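Local coordinates for heme-binding protein A (Haemophilus parasuis 29755, PDB 3TPA) that probably binds glutathione, as an extracellular solute-binding protein of the GbpA family of the Pasteurellaceae, at residues A[9-15]-A[240-246]; A[121-127]-A[156-162]. The protein carries 1 engineered substitution. All coordinates share one frame; numbering follows the deposited sequence.

Contact 1. Residues A[9-15]-A[240-246]; sequences TLVNCIA and ECDVIDF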
ATOM      1  N   THR A   9     -27.205  -8.868  -7.645  1.00 31.94           N
ATOM      2  CA  THR A   9     -26.308  -9.497  -6.689  1.00 32.99           C
ATOM      3  C   THR A   9     -24.921  -9.671  -7.285  1.00 28.87           C
ATOM      4  O   THR A   9     -24.733 -10.498  -8.162  1.00 27.65           O
ATOM      5  CB  THR A   9     -26.824 -10.875  -6.286  1.00 40.46           C
ATOM      6  OG1 THR A   9     -28.087 -10.732  -5.628  1.00 42.77           O
ATOM      7  CG2 THR A   9     -25.838 -11.561  -5.357  1.00 44.33           C
ATOM      8  N   LEU A  10     -23.952  -8.893  -6.807  1.00 22.05           N
ATOM      9  CA  LEU A  10     -22.588  -9.019  -7.281  1.00 24.42           C
ATOM     10  C   LEU A  10     -21.894 -10.195  -6.600  1.00 30.41           C
ATOM     11  O   LEU A  10     -21.923 -10.321  -5.377  1.00 23.83           O
ATOM     12  CB  LEU A  10     -21.811  -7.720  -7.022  1.00 27.76           C
ATOM     13  CG  LEU A  10     -20.393  -7.645  -7.593  1.00 27.08           C
ATOM     14  CD1 LEU A  10     -20.114  -6.249  -8.104  1.00 26.09           C
ATOM     15  CD2 LEU A  10     -19.368  -8.048  -6.559  1.00 22.86           C
ATOM     16  N   VAL A  11     -21.278 -11.064  -7.396  1.00 22.93           N
ATOM     17  CA  VAL A  11     -20.531 -12.195  -6.850  1.00 22.80           C
ATOM     18  C   VAL A  11     -19.022 -11.947  -6.952  1.00 21.12           C
ATOM     19  O   VAL A  11     -18.466 -11.853  -8.051  1.00 21.44           O
ATOM     20  CB  VAL A  11     -20.926 -13.529  -7.535  1.00 28.12           C
ATOM     21  CG1 VAL A  11     -20.062 -14.678  -7.024  1.00 31.22           C
ATOM     22  CG2 VAL A  11     -22.400 -13.829  -7.307  1.00 29.38           C
ATOM     23  N   ASN A  12     -18.370 -11.829  -5.796  1.00 19.55           N
ATOM     24  CA  ASN A  12     -16.930 -11.555  -5.721  1.00 18.51           C
ATOM     25  C   ASN A  12     -16.220 -12.838  -5.326  1.00 19.92           C
ATOM     26  O   ASN A  12     -16.373 -13.321  -4.208  1.00 18.11           O
ATOM     27  CB  ASN A  12     -16.648 -10.432  -4.705  1.00 21.04           C
ATOM     28  CG  ASN A  12     -15.158 -10.024  -4.633  1.00 20.96           C
ATOM     29  OD1 ASN A  12     -14.377 -10.249  -5.550  1.00 22.79           O
ATOM     30  ND2 ASN A  12     -14.777  -9.422  -3.521  1.00 20.51           N
ATOM     31  N   CYS A  13     -15.446 -13.399  -6.245  1.00 18.52           N
ATOM     32  CA  CYS A  13     -14.831 -14.699  -6.002  1.00 21.03           C
ATOM     33  C   CYS A  13     -13.408 -14.518  -5.563  1.00 22.31           C
ATOM     34  O   CYS A  13     -12.565 -14.075  -6.343  1.00 23.31           O
ATOM     35  CB  CYS A  13     -14.879 -15.574  -7.256  1.00 18.99           C
ATOM     36  SG  CYS A  13     -16.538 -16.032  -7.736  1.00 26.95           S
ATOM     37  N   ILE A  14     -13.150 -14.872  -4.309  1.00 20.33           N
ATOM     38  CA  ILE A  14     -11.863 -14.622  -3.689  1.00 18.35           C
ATOM     39  C   ILE A  14     -11.105 -15.900  -3.337  1.00 26.40           C
ATOM     40  O   ILE A  14     -11.703 -16.935  -3.058  1.00 24.67           O
ATOM     41  CB  ILE A  14     -12.031 -13.752  -2.436  1.00 23.74           C
ATOM     42  CG1 ILE A  14     -13.060 -14.387  -1.496  1.00 21.20           C
ATOM     43  CG2 ILE A  14     -12.474 -12.349  -2.833  1.00 22.54           C
ATOM     44  CD1 ILE A  14     -13.152 -13.703  -0.151  1.00 26.93           C
ATOM     45  N   ALA A  15      -9.782 -15.802  -3.330  1.00 26.48           N
ATOM     46  CA  ALA A  15      -8.918 -16.966  -3.173  1.00 29.67           C
ATOM     47  C   ALA A  15      -8.907 -17.545  -1.762  1.00 35.30           C
ATOM     48  O   ALA A  15      -8.853 -18.761  -1.591  1.00 35.00           O
ATOM     49  CB  ALA A  15      -7.511 -16.632  -3.608  1.00 27.56           C
ATOM     50  N   GLU A 240     -20.264 -16.835 -13.608  1.00 26.52           N
ATOM     51  CA  GLU A 240     -20.581 -17.366 -12.274  1.00 29.14           C
ATOM     52  C   GLU A 240     -19.799 -16.598 -11.209  1.00 30.17           C
ATOM     53  O   GLU A 240     -20.004 -16.778 -10.003  1.00 25.13           O
ATOM     54  CB  GLU A 240     -20.293 -18.867 -12.189  1.00 24.36           C
ATOM     55  CG  GLU A 240     -21.297 -19.700 -12.976  1.00 31.58           C
ATOM     56  CD  GLU A 240     -20.715 -20.994 -13.521  1.00 33.36           C
ATOM     57  OE1 GLU A 240     -19.962 -21.686 -12.803  1.00 30.43           O
ATOM     58  OE2 GLU A 240     -21.020 -21.321 -14.682  1.00 27.50           O
ATOM     59  N   CYS A 241     -18.885 -15.757 -11.689  1.00 30.57           N
ATOM     60  CA  CYS A 241     -18.187 -14.771 -10.872  1.00 27.25           C
ATOM     61  C   CYS A 241     -18.288 -13.440 -11.597  1.00 25.47           C
ATOM     62  O   CYS A 241     -18.219 -13.391 -12.835  1.00 24.31           O
ATOM     63  CB  CYS A 241     -16.714 -15.143 -10.703  1.00 20.97           C
ATOM     64  SG  CYS A 241     -16.371 -16.594  -9.676  1.00 27.84           S
ATOM     65  N   ASP A 242     -18.453 -12.358 -10.841  1.00 22.58           N
ATOM     66  CA  ASP A 242     -18.406 -11.018 -11.433  1.00 19.82           C
ATOM     67  C   ASP A 242     -17.030 -10.370 -11.299  1.00 19.45           C
ATOM     68  O   ASP A 242     -16.643  -9.559 -12.132  1.00 21.86           O
ATOM     69  CB  ASP A 242     -19.465 -10.127 -10.813  1.00 19.38           C
ATOM     70  CG  ASP A 242     -20.854 -10.597 -11.138  1.00 23.13           C
ATOM     71  OD1 ASP A 242     -21.166 -10.694 -12.340  1.00 28.39           O
ATOM     72  OD2 ASP A 242     -21.618 -10.890 -10.202  1.00 26.77           O
ATOM     73  N   VAL A 243     -16.298 -10.730 -10.245  1.00 14.53           N
ATOM     74  CA  VAL A 243     -14.957 -10.202 -10.008  1.00 14.65           C
ATOM     75  C   VAL A 243     -14.126 -11.358  -9.483  1.00 17.51           C
ATOM     76  O   VAL A 243     -14.648 -12.190  -8.762  1.00 15.17           O
ATOM     77  CB  VAL A 243     -14.952  -9.103  -8.898  1.00 21.12           C
ATOM     78  CG1 VAL A 243     -13.601  -8.361  -8.837  1.00 19.85           C
ATOM     79  CG2 VAL A 243     -16.104  -8.123  -9.062  1.00 21.55           C
ATOM     80  N   ILE A 244     -12.839 -11.404  -9.818  1.00 13.64           N
ATOM     81  CA  ILE A 244     -11.940 -12.364  -9.190  1.00 17.75           C
ATOM     82  C   ILE A 244     -10.678 -11.678  -8.690  1.00 19.45           C
ATOM     83  O   ILE A 244     -10.309 -10.601  -9.166  1.00 19.76           O
ATOM     84  CB  ILE A 244     -11.542 -13.515 -10.153  1.00 22.25           C
ATOM     85  CG1 ILE A 244     -10.697 -12.974 -11.313  1.00 22.80           C
ATOM     86  CG2 ILE A 244     -12.784 -14.251 -10.656  1.00 21.32           C
ATOM     87  CD1 ILE A 244      -9.992 -14.058 -12.118  1.00 15.67           C
ATOM     88  N   ASP A 245     -10.016 -12.300  -7.722  1.00 20.26           N
ATOM     89  CA  ASP A 245      -8.734 -11.797  -7.256  1.00 19.71           C
ATOM     90  C   ASP A 245      -7.612 -12.782  -7.604  1.00 18.55           C
ATOM     91  O   ASP A 245      -7.865 -13.880  -8.104  1.00 18.91           O
ATOM     92  CB  ASP A 245      -8.769 -11.467  -5.755  1.00 20.33           C
ATOM     93  CG  ASP A 245      -8.921 -12.692  -4.871  1.00 29.74           C
ATOM     94  OD1 ASP A 245      -9.176 -13.801  -5.392  1.00 26.72           O
ATOM     95  OD2 ASP A 245      -8.802 -12.530  -3.634  1.00 29.20           O
ATOM     96  N   PHE A 246      -6.376 -12.356  -7.358  1.00 21.17           N
ATOM     97  CA  PHE A 246      -5.175 -13.148  -7.646  1.00 20.88           C
ATOM     98  C   PHE A 246      -5.292 -14.014  -8.907  1.00 25.51           C
ATOM     99  O   PHE A 246      -5.131 -15.225  -8.851  1.00 23.75           O
ATOM    100  CB  PHE A 246      -4.773 -13.991  -6.423  1.00 20.69           C
ATOM    101  CG  PHE A 246      -4.403 -13.156  -5.208  1.00 21.91           C
ATOM    102  CD1 PHE A 246      -3.137 -12.613  -5.075  1.00 24.36           C
ATOM    103  CD2 PHE A 246      -5.335 -12.896  -4.221  1.00 27.13           C
ATOM    104  CE1 PHE A 246      -2.803 -11.824  -3.957  1.00 31.68           C
ATOM    105  CE2 PHE A 246      -5.009 -12.113  -3.106  1.00 26.15           C
ATOM    106  CZ  PHE A 246      -3.744 -11.578  -2.971  1.00 23.40           C
TER
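Cys13 and Cys241 are joined by a disulfide, SG to SG 2.0 Å, with a torsion about the S-S bond of -93°, close to the relaxed right angle. It joins strand 9-14 to the residue two places before the short parallel strand 243-244, the outermost strand of a five-stranded mixed sheet. Beside it, Cys13 N donates to Val243 O at 2.9 Å, while Val11 O accepts two hydrogen bonds, both in its carbonyl plane, from Asp242 N at 2.8 Å and Val243 N at 3.3 Å. Asn12 and Val243 share one face of the sheet, where Leu10 CD2 also packs on Val243 CG2; Cys13 and Ile244 share the other, and Ile244 goes on to touch helix 229-237.

Asp242 is worth following outward. Its CB faces the first strand and sits 3.4 Å from Val11 O. CG stands beside its own backbone N and anti to its carbonyl carbon (chi1 -66°), which turns the carboxylate back along the partner strand toward Val11 N. At the tip, OD2 uses its anti lone pair to accept from Val11 N at 2.8 Å, almost straight at 172°; it also pairs with Arg493 in a salt bridge, and OD1 is hydrogen-bonded beyond the two segments. At the other end of the ladder, Asp245 aims its carboxylate at Ala15 N, 2.9 Å from OD1, though the bonds to both oxygens are weak.

Chemically, side-chain carboxylates continue the pairing where the short strand 243-244 has no backbone acceptor in place. Arg493 would favour the ionised form of Asp242, and the covalent sulfur bridge fits a protein working in an oxidising compartment outside the cytoplasm.

Contact 2. Residues A[121-127]-A[156-162]; sequences YFNWMNL and TVAMDFL
Tyr121 and Phe161 bring the two backbones together, CA to CA 6.3 Å, where the short helix 120-124 faces a compact bend made of a type I turn from Thr156 to Met159 and a 3-10 segment at 160-161. The helix ends in a Schellman motif: Asn126 takes a positive phi of 61° and Leu127 N bonds back to Phe122 O at 3.1 Å. That reversal brings Leu127 round to the same side as Tyr121 and Met125, and the three form one wall of a buried apolar cluster in this family 5 solute-binding protein.

Phe161 is the hub. Its CG lies between backbone N and carbonyl carbon (chi1 79°), a torsion that lays the ring against the start of segment 121-127, with CE1 3.6 Å from Phe122 CA. Tyr121 CB sits over one face, 3.3 Å from Phe161 CG, in a CH-pi contact, and Leu162 CG lies over the opposite face. At the ring edge, near its plane, Leu127 CD1 meets Phe161 CZ at 3.8 Å, and Met159 SD is also in plane at the edge. The Tyr121 and Phe161 rings are nearly parallel, at 23°, but slid so far apart (centroids 5.8 Å) that they hardly overlap; the Tyr121 ring instead has Trp124 CE3 over the centre of one face. Gln104 of helix 94-105 donates from its side-chain NE2 to Phe161 O, and Leu162 packs on the same helix.

Two methionines meet beside the rings. Met159 runs across Tyr121 at about a right angle, its CE 3.6 Å from Tyr121 CD2. Met125, bent at chi2 and chi3, reaches out to meet it tip to tip, and its CE methyl ends 3.8 Å from both Met159 SD and Thr156 OG1.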
ATOM      1  N   TYR A 121      -1.127  -1.515  11.577  1.00 17.24           N
ATOM      2  CA  TYR A 121      -1.047  -0.343  10.719  1.00 16.98           C
ATOM      3  C   TYR A 121      -0.751   0.912  11.537  1.00 21.64           C
ATOM      4  O   TYR A 121       0.042   1.764  11.131  1.00 17.77           O
ATOM      5  CB  TYR A 121      -2.308  -0.201   9.856  1.00 21.92           C
ATOM      6  CG  TYR A 121      -2.181  -0.858   8.498  1.00 22.25           C
ATOM      7  CD1 TYR A 121      -2.541  -2.179   8.305  1.00 22.21           C
ATOM      8  CD2 TYR A 121      -1.697  -0.153   7.410  1.00 24.31           C
ATOM      9  CE1 TYR A 121      -2.419  -2.777   7.070  1.00 26.46           C
ATOM     10  CE2 TYR A 121      -1.569  -0.748   6.162  1.00 24.76           C
ATOM     11  CZ  TYR A 121      -1.933  -2.062   6.001  1.00 30.19           C
ATOM     12  OH  TYR A 121      -1.807  -2.663   4.762  1.00 35.38           O
ATOM     13  N   PHE A 122      -1.371   1.025  12.708  1.00 18.86           N
ATOM     14  CA  PHE A 122      -1.060   2.147  13.589  1.00 16.98           C
ATOM     15  C   PHE A 122       0.465   2.298  13.729  1.00 24.26           C
ATOM     16  O   PHE A 122       1.009   3.405  13.642  1.00 17.66           O
ATOM     17  CB  PHE A 122      -1.718   1.932  14.954  1.00 25.38           C
ATOM     18  CG  PHE A 122      -1.683   3.143  15.851  1.00 24.21           C
ATOM     19  CD1 PHE A 122      -2.647   4.139  15.739  1.00 25.30           C
ATOM     20  CD2 PHE A 122      -0.706   3.277  16.818  1.00 22.92           C
ATOM     21  CE1 PHE A 122      -2.618   5.256  16.574  1.00 22.05           C
ATOM     22  CE2 PHE A 122      -0.671   4.404  17.661  1.00 19.79           C
ATOM     23  CZ  PHE A 122      -1.627   5.385  17.534  1.00 19.79           C
ATOM     24  N   ASN A 123       1.151   1.169  13.929  1.00 19.10           N
ATOM     25  CA  ASN A 123       2.609   1.160  14.088  1.00 18.86           C
ATOM     26  C   ASN A 123       3.369   1.318  12.771  1.00 22.66           C
ATOM     27  O   ASN A 123       4.360   2.042  12.699  1.00 18.82           O
ATOM     28  CB  ASN A 123       3.065  -0.119  14.811  1.00 16.18           C
ATOM     29  CG  ASN A 123       2.702  -0.096  16.282  1.00 23.42           C
ATOM     30  OD1 ASN A 123       3.363   0.560  17.086  1.00 26.77           O
ATOM     31  ND2 ASN A 123       1.634  -0.792  16.635  1.00 22.74           N
ATOM     32  N   TRP A 124       2.897   0.651  11.724  1.00 26.13           N
ATOM     33  CA  TRP A 124       3.548   0.766  10.420  1.00 28.31           C
ATOM     34  C   TRP A 124       3.567   2.212   9.923  1.00 26.39           C
ATOM     35  O   TRP A 124       4.531   2.629   9.288  1.00 24.05           O
ATOM     36  CB  TRP A 124       2.893  -0.152   9.393  1.00 31.52           C
ATOM     37  CG  TRP A 124       3.150  -1.611   9.648  1.00 47.24           C
ATOM     38  CD1 TRP A 124       4.227  -2.153  10.297  1.00 52.75           C
ATOM     39  CD2 TRP A 124       2.303  -2.711   9.291  1.00 54.15           C
ATOM     40  NE1 TRP A 124       4.111  -3.522  10.346  1.00 56.63           N
ATOM     41  CE2 TRP A 124       2.938  -3.891   9.739  1.00 54.75           C
ATOM     42  CE3 TRP A 124       1.074  -2.817   8.627  1.00 55.40           C
ATOM     43  CZ2 TRP A 124       2.389  -5.151   9.547  1.00 47.70           C
ATOM     44  CZ3 TRP A 124       0.530  -4.070   8.442  1.00 52.91           C
ATOM     45  CH2 TRP A 124       1.187  -5.222   8.898  1.00 52.38           C
ATOM     46  N   MET A 125       2.502   2.960  10.213  1.00 19.06           N
ATOM     47  CA  MET A 125       2.396   4.366   9.815  1.00 21.34           C
ATOM     48  C   MET A 125       2.975   5.335  10.860  1.00 24.98           C
ATOM     49  O   MET A 125       2.792   6.553  10.774  1.00 26.08           O
ATOM     50  CB  MET A 125       0.938   4.726   9.500  1.00 18.98           C
ATOM     51  CG  MET A 125       0.298   3.823   8.447  1.00 12.15           C
ATOM     52  SD  MET A 125       1.304   3.636   6.954  1.00 22.99           S
ATOM     53  CE  MET A 125       1.315   5.317   6.331  1.00 25.53           C
ATOM     54  N   ASN A 126       3.659   4.778  11.851  1.00 23.82           N
ATOM     55  CA  ASN A 126       4.405   5.562  12.829  1.00 25.94           C
ATOM     56  C   ASN A 126       3.564   6.523  13.644  1.00 24.62           C
ATOM     57  O   ASN A 126       4.053   7.550  14.089  1.00 26.51           O
ATOM     58  CB  ASN A 126       5.547   6.324  12.156  1.00 28.15           C
ATOM     59  CG  ASN A 126       6.363   5.451  11.231  1.00 42.70           C
ATOM     60  OD1 ASN A 126       7.008   4.490  11.662  1.00 40.16           O
ATOM     61  ND2 ASN A 126       6.344   5.784   9.945  1.00 49.27           N
ATOM     62  N   LEU A 127       2.297   6.194  13.847  1.00 22.92           N
ATOM     63  CA  LEU A 127       1.454   7.048  14.683  1.00 20.94           C
ATOM     64  C   LEU A 127       1.884   7.103  16.155  1.00 23.36           C
ATOM     65  O   LEU A 127       1.643   8.099  16.824  1.00 27.60           O
ATOM     66  CB  LEU A 127      -0.016   6.635  14.577  1.00 21.21           C
ATOM     67  CG  LEU A 127      -0.554   6.789  13.153  1.00 20.79           C
ATOM     68  CD1 LEU A 127      -2.038   6.538  13.122  1.00 21.07           C
ATOM     69  CD2 LEU A 127      -0.231   8.172  12.626  1.00 21.20           C
ATOM     70  N   THR A 156      -3.018   9.335   5.706  1.00 16.34           N
ATOM     71  CA  THR A 156      -3.078   8.249   6.678  1.00 14.22           C
ATOM     72  C   THR A 156      -4.485   8.104   7.279  1.00 16.37           C
ATOM     73  O   THR A 156      -4.964   6.992   7.501  1.00 21.74           O
ATOM     74  CB  THR A 156      -2.013   8.421   7.782  1.00 17.96           C
ATOM     75  OG1 THR A 156      -0.719   8.410   7.167  1.00 22.85           O
ATOM     76  CG2 THR A 156      -2.102   7.284   8.818  1.00 15.55           C
ATOM     77  N   VAL A 157      -5.148   9.231   7.515  1.00 13.90           N
ATOM     78  CA  VAL A 157      -6.488   9.263   8.112  1.00 15.38           C
ATOM     79  C   VAL A 157      -7.544   8.564   7.241  1.00 15.57           C
ATOM     80  O   VAL A 157      -8.588   8.124   7.745  1.00 18.12           O
ATOM     81  CB  VAL A 157      -6.927  10.718   8.390  1.00 15.65           C
ATOM     82  CG1 VAL A 157      -8.390  10.793   8.795  1.00 13.11           C
ATOM     83  CG2 VAL A 157      -6.048  11.320   9.468  1.00 20.19           C
ATOM     84  N   ALA A 158      -7.260   8.468   5.943  1.00 12.69           N
ATOM     85  CA  ALA A 158      -8.152   7.819   4.977  1.00 13.37           C
ATOM     86  C   ALA A 158      -7.892   6.313   4.836  1.00 18.89           C
ATOM     87  O   ALA A 158      -8.595   5.604   4.108  1.00 11.49           O
ATOM     88  CB  ALA A 158      -8.018   8.501   3.608  1.00 12.11           C
ATOM     89  N   MET A 159      -6.881   5.818   5.542  1.00 13.26           N
ATOM     90  CA  MET A 159      -6.540   4.408   5.426  1.00 15.84           C
ATOM     91  C   MET A 159      -7.517   3.545   6.203  1.00 11.56           C
ATOM     92  O   MET A 159      -8.124   3.989   7.187  1.00 12.47           O
ATOM     93  CB  MET A 159      -5.084   4.177   5.876  1.00 20.38           C
ATOM     94  CG  MET A 159      -4.047   4.851   4.975  1.00 12.65           C
ATOM     95  SD  MET A 159      -2.353   4.627   5.586  1.00 15.58           S
ATOM     96  CE  MET A 159      -2.199   2.845   5.525  1.00 15.23           C
ATOM     97  N   ASP A 160      -7.671   2.311   5.743  1.00  8.65           N
ATOM     98  CA  ASP A 160      -8.645   1.363   6.291  1.00  9.48           C
ATOM     99  C   ASP A 160      -8.585   1.134   7.792  1.00 12.83           C
ATOM    100  O   ASP A 160      -9.636   0.989   8.432  1.00 14.68           O
ATOM    101  CB  ASP A 160      -8.533   0.028   5.567  1.00 11.57           C
ATOM    102  CG  ASP A 160      -8.786   0.162   4.098  1.00 14.05           C
ATOM    103  OD1 ASP A 160      -7.962   0.794   3.419  1.00 23.79           O
ATOM    104  OD2 ASP A 160      -9.805  -0.353   3.623  1.00 14.00           O
ATOM    105  N   PHE A 161      -7.374   1.088   8.350  1.00 14.67           N
ATOM    106  CA  PHE A 161      -7.197   0.825   9.782  1.00 14.23           C
ATOM    107  C   PHE A 161      -7.813   1.915  10.671  1.00 18.33           C
ATOM    108  O   PHE A 161      -8.067   1.706  11.865  1.00 16.17           O
ATOM    109  CB  PHE A 161      -5.703   0.620  10.127  1.00 14.66           C
ATOM    110  CG  PHE A 161      -4.878   1.904  10.242  1.00 14.55           C
ATOM    111  CD1 PHE A 161      -4.488   2.390  11.489  1.00 12.05           C
ATOM    112  CD2 PHE A 161      -4.435   2.571   9.110  1.00 12.70           C
ATOM    113  CE1 PHE A 161      -3.702   3.516  11.601  1.00 17.39           C
ATOM    114  CE2 PHE A 161      -3.641   3.721   9.213  1.00 17.32           C
ATOM    115  CZ  PHE A 161      -3.275   4.193  10.454  1.00  9.95           C
ATOM    116  N   LEU A 162      -8.073   3.075  10.083  1.00 14.11           N
ATOM    117  CA  LEU A 162      -8.709   4.165  10.840  1.00 15.53           C
ATOM    118  C   LEU A 162     -10.210   4.294  10.552  1.00 15.27           C
ATOM    119  O   LEU A 162     -10.793   5.364  10.674  1.00 14.53           O
ATOM    120  CB  LEU A 162      -7.936   5.488  10.658  1.00 11.94           C
ATOM    121  CG  LEU A 162      -6.554   5.432  11.324  1.00 11.95           C
ATOM    122  CD1 LEU A 162      -5.736   6.707  11.047  1.00 14.05           C
ATOM    123  CD2 LEU A 162      -6.662   5.215  12.853  1.00 11.29           C
TER

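How the contacts relate
Contact 1 and contact 2 do not touch: their centres lie 28 Å apart and their nearest atoms about 12 Å. Along the chain, contact 2 is nested inside the long loop that contact 1 closes. Contact 1 is a partly buried strand pairing 22 Å from the chain centre, contact 2 an apolar cluster 11 Å from it. Residues 29-32 touch both: Asn30 meets Phe246 of contact 1, while Ala29 and Phe32 meet Tyr121 of contact 2. Asn416, just after strand 407-413 of the six-stranded sheet, touches Met125, which probably places contact 2 near the cleft between lobes where family 5 proteins generally hold their ligand; residues of neither contact define a ligand site.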